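ABC transporter periplasmic peptide-binding protein (Pseudoalteromonas, PDB 4QFL) binds dipeptides in the periplasm, here Ala-Phe, and probably delivers them to an ABC transporter for uptake. Local coordinates at residues 324-329 with 390-395. Sequence-based numbering, arbitrary orientation.
Sequences QAVYYG and RKMAEL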
ATOM      1  N   GLN A 324       7.727  13.139 -19.193  1.00 27.74           N
ATOM      2  CA  GLN A 324       6.861  13.296 -20.348  1.00 25.27           C
ATOM      3  C   GLN A 324       6.480  11.963 -20.960  1.00 22.93           C
ATOM      4  O   GLN A 324       5.305  11.682 -21.136  1.00 24.64           O
ATOM      5  CB  GLN A 324       7.497  14.216 -21.399  1.00 32.33           C
ATOM      6  CG  GLN A 324       7.253  15.707 -21.139  1.00 33.48           C
ATOM      7  CD  GLN A 324       7.604  16.119 -19.709  1.00 34.43           C
ATOM      8  OE1 GLN A 324       6.716  16.325 -18.876  1.00 31.87           O
ATOM      9  NE2 GLN A 324       8.907  16.242 -19.421  1.00 31.65           N
ATOM     10  N   ALA A 325       7.468  11.142 -21.286  1.00 24.12           N
ATOM     11  CA  ALA A 325       7.189   9.877 -21.946  1.00 22.79           C
ATOM     12  C   ALA A 325       6.363   8.935 -21.086  1.00 20.85           C
ATOM     13  O   ALA A 325       5.505   8.239 -21.595  1.00 19.27           O
ATOM     14  CB  ALA A 325       8.484   9.201 -22.374  1.00 26.54           C
ATOM     15  N   VAL A 326       6.642   8.908 -19.783  1.00 22.92           N
ATOM     16  CA  VAL A 326       5.953   8.000 -18.870  1.00 21.34           C
ATOM     17  C   VAL A 326       4.782   8.671 -18.182  1.00 20.10           C
ATOM     18  O   VAL A 326       3.666   8.179 -18.251  1.00 21.89           O
ATOM     19  CB  VAL A 326       6.893   7.413 -17.788  1.00 19.62           C
ATOM     20  CG1 VAL A 326       6.121   6.496 -16.848  1.00 17.54           C
ATOM     21  CG2 VAL A 326       8.030   6.643 -18.440  1.00 21.50           C
ATOM     22  N   TYR A 327       5.040   9.792 -17.515  1.00 20.20           N
ATOM     23  CA  TYR A 327       4.013  10.424 -16.691  1.00 20.24           C
ATOM     24  C   TYR A 327       3.113  11.348 -17.476  1.00 23.96           C
ATOM     25  O   TYR A 327       2.168  11.915 -16.920  1.00 23.18           O
ATOM     26  CB  TYR A 327       4.626  11.153 -15.500  1.00 19.17           C
ATOM     27  CG  TYR A 327       5.241  10.203 -14.503  1.00 18.43           C
ATOM     28  CD1 TYR A 327       6.524   9.717 -14.685  1.00 18.57           C
ATOM     29  CD2 TYR A 327       4.529   9.774 -13.391  1.00 16.36           C
ATOM     30  CE1 TYR A 327       7.093   8.835 -13.777  1.00 17.16           C
ATOM     31  CE2 TYR A 327       5.087   8.901 -12.480  1.00 17.16           C
ATOM     32  CZ  TYR A 327       6.370   8.433 -12.683  1.00 16.83           C
ATOM     33  OH  TYR A 327       6.928   7.558 -11.793  1.00 15.44           O
ATOM     34  N   TYR A 328       3.403  11.494 -18.766  1.00 22.75           N
ATOM     35  CA  TYR A 328       2.564  12.291 -19.654  1.00 20.91           C
ATOM     36  C   TYR A 328       2.356  13.711 -19.135  1.00 22.71           C
ATOM     37  O   TYR A 328       1.322  14.324 -19.393  1.00 25.93           O
ATOM     38  CB  TYR A 328       1.211  11.600 -19.872  1.00 20.69           C
ATOM     39  CG  TYR A 328       1.227  10.554 -20.957  1.00 23.25           C
ATOM     40  CD1 TYR A 328       2.025   9.420 -20.856  1.00 20.21           C
ATOM     41  CD2 TYR A 328       0.446  10.697 -22.086  1.00 24.35           C
ATOM     42  CE1 TYR A 328       2.042   8.468 -21.858  1.00 22.99           C
ATOM     43  CE2 TYR A 328       0.458   9.747 -23.092  1.00 26.03           C
ATOM     44  CZ  TYR A 328       1.256   8.636 -22.975  1.00 25.34           C
ATOM     45  OH  TYR A 328       1.252   7.702 -23.987  1.00 26.68           O
ATOM     46  N   GLY A 329       3.339  14.228 -18.406  1.00 22.71           N
ATOM     47  CA  GLY A 329       3.255  15.559 -17.835  1.00 21.43           C
ATOM     48  C   GLY A 329       2.338  15.690 -16.634  1.00 21.96           C
ATOM     49  O   GLY A 329       2.209  16.765 -16.070  1.00 24.00           O
ATOM     50  N   ARG A 390       7.486  -0.434 -17.476  1.00 18.54           N
ATOM     51  CA  ARG A 390       8.128  -1.029 -18.650  1.00 19.24           C
ATOM     52  C   ARG A 390       8.731   0.049 -19.519  1.00 20.21           C
ATOM     53  O   ARG A 390       9.904  -0.012 -19.861  1.00 21.32           O
ATOM     54  CB  ARG A 390       7.096  -1.773 -19.484  1.00 22.23           C
ATOM     55  CG  ARG A 390       7.292  -3.258 -19.574  1.00 27.70           C
ATOM     56  CD  ARG A 390       8.360  -3.673 -20.581  1.00 31.00           C
ATOM     57  NE  ARG A 390       8.477  -5.135 -20.579  1.00 33.53           N
ATOM     58  CZ  ARG A 390       9.526  -5.826 -21.020  1.00 33.83           C
ATOM     59  NH1 ARG A 390      10.585  -5.203 -21.523  1.00 31.46           N
ATOM     60  NH2 ARG A 390       9.513  -7.150 -20.952  1.00 29.84           N
ATOM     61  N   LYS A 391       7.902   1.016 -19.906  1.00 19.62           N
ATOM     62  CA  LYS A 391       8.353   2.152 -20.703  1.00 21.58           C
ATOM     63  C   LYS A 391       9.482   2.881 -19.985  1.00 20.52           C
ATOM     64  O   LYS A 391      10.489   3.248 -20.595  1.00 22.12           O
ATOM     65  CB  LYS A 391       7.190   3.107 -20.947  1.00 18.92           C
ATOM     66  CG  LYS A 391       7.529   4.381 -21.687  1.00 23.41           C
ATOM     67  CD  LYS A 391       7.845   4.125 -23.144  1.00 29.90           C
ATOM     68  CE  LYS A 391       7.835   5.427 -23.962  1.00 31.22           C
ATOM     69  NZ  LYS A 391       8.785   5.418 -25.135  1.00 31.17           N
ATOM     70  N   MET A 392       9.318   3.092 -18.684  1.00 20.15           N
ATOM     71  CA  MET A 392      10.357   3.739 -17.902  1.00 17.75           C
ATOM     72  C   MET A 392      11.660   2.944 -17.926  1.00 19.98           C
ATOM     73  O   MET A 392      12.739   3.521 -18.034  1.00 23.59           O
ATOM     74  CB  MET A 392       9.908   3.945 -16.459  1.00 16.98           C
ATOM     75  CG  MET A 392      10.896   4.742 -15.648  1.00 17.29           C
ATOM     76  SD  MET A 392      10.331   5.077 -13.977  1.00 20.47           S
ATOM     77  CE  MET A 392       8.808   5.965 -14.293  1.00 19.77           C
ATOM     78  N   ALA A 393      11.566   1.627 -17.815  1.00 17.64           N
ATOM     79  CA  ALA A 393      12.754   0.782 -17.806  1.00 18.63           C
ATOM     80  C   ALA A 393      13.456   0.792 -19.167  1.00 21.95           C
ATOM     81  O   ALA A 393      14.685   0.732 -19.247  1.00 21.34           O
ATOM     82  CB  ALA A 393      12.399  -0.649 -17.384  1.00 19.77           C
ATOM     83  N   GLU A 394      12.670   0.874 -20.235  1.00 20.86           N
ATOM     84  CA  GLU A 394      13.232   0.975 -21.571  1.00 22.83           C
ATOM     85  C   GLU A 394      13.938   2.319 -21.787  1.00 24.01           C
ATOM     86  O   GLU A 394      14.994   2.377 -22.415  1.00 26.44           O
ATOM     87  CB  GLU A 394      12.156   0.738 -22.633  1.00 24.80           C
ATOM     88  CG  GLU A 394      11.616  -0.689 -22.629  1.00 26.33           C
ATOM     89  CD  GLU A 394      10.318  -0.846 -23.415  1.00 25.83           C
ATOM     90  OE1 GLU A 394       9.758   0.163 -23.897  1.00 24.74           O
ATOM     91  OE2 GLU A 394       9.858  -1.995 -23.545  1.00 29.48           O
ATOM     92  N   LEU A 395      13.368   3.396 -21.266  1.00 21.75           N
ATOM     93  CA  LEU A 395      14.031   4.684 -21.377  1.00 22.76           C
ATOM     94  C   LEU A 395      15.362   4.664 -20.631  1.00 26.21           C
ATOM     95  O   LEU A 395      16.373   5.172 -21.122  1.00 25.79           O
ATOM     96  CB  LEU A 395      13.133   5.808 -20.867  1.00 21.82           C
ATOM     97  CG  LEU A 395      11.990   6.184 -21.818  1.00 23.15           C
ATOM     98  CD1 LEU A 395      10.823   6.788 -21.062  1.00 22.50           C
ATOM     99  CD2 LEU A 395      12.468   7.125 -22.927  1.00 23.82           C
TER
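Val326 reaches helix 389-401 with both of its methyl groups. Its CG2 lies over the backbone of Met392, 3.8 Å from Met392 CA, and also touches Leu395 CD1, while CG1 meets the methyl of Met392 at 3.7 Å from CE. The short, branched valine lets the chains come close, with Val326 CA 6.2 Å from Met392 CA. Alanine serves the same end at Ala325, where CB packs against Leu395 CD1 at 3.6 Å; the branched end of leucine thus reaches both small residues. Beside it, the aliphatic part of Lys391 extends the apolar surface at the partly exposed border, CE standing 4.1 Å from Ala325 CB.

A methyl-to-ring contact adds to these aliphatic ones. The long, unbranched Met392 runs extended through chi2 and then bends at chi3 (-59°), which turns CE toward Tyr327. This methyl approaches the ring obliquely near its phenolic end, 3.4 Å from Tyr327 CE1 and 3.5 Å from Tyr327 OH. The hydroxyl of this buried tyrosine is satisfied by a hydrogen bond with the carbonyl oxygen of Tyr385, a residue of the phenylalanine pocket.

With neither hydrogen bond nor salt bridge between the segments, van der Waals fit joins the C-terminal part of helix 319-325 and the residues after it to helix 389-401.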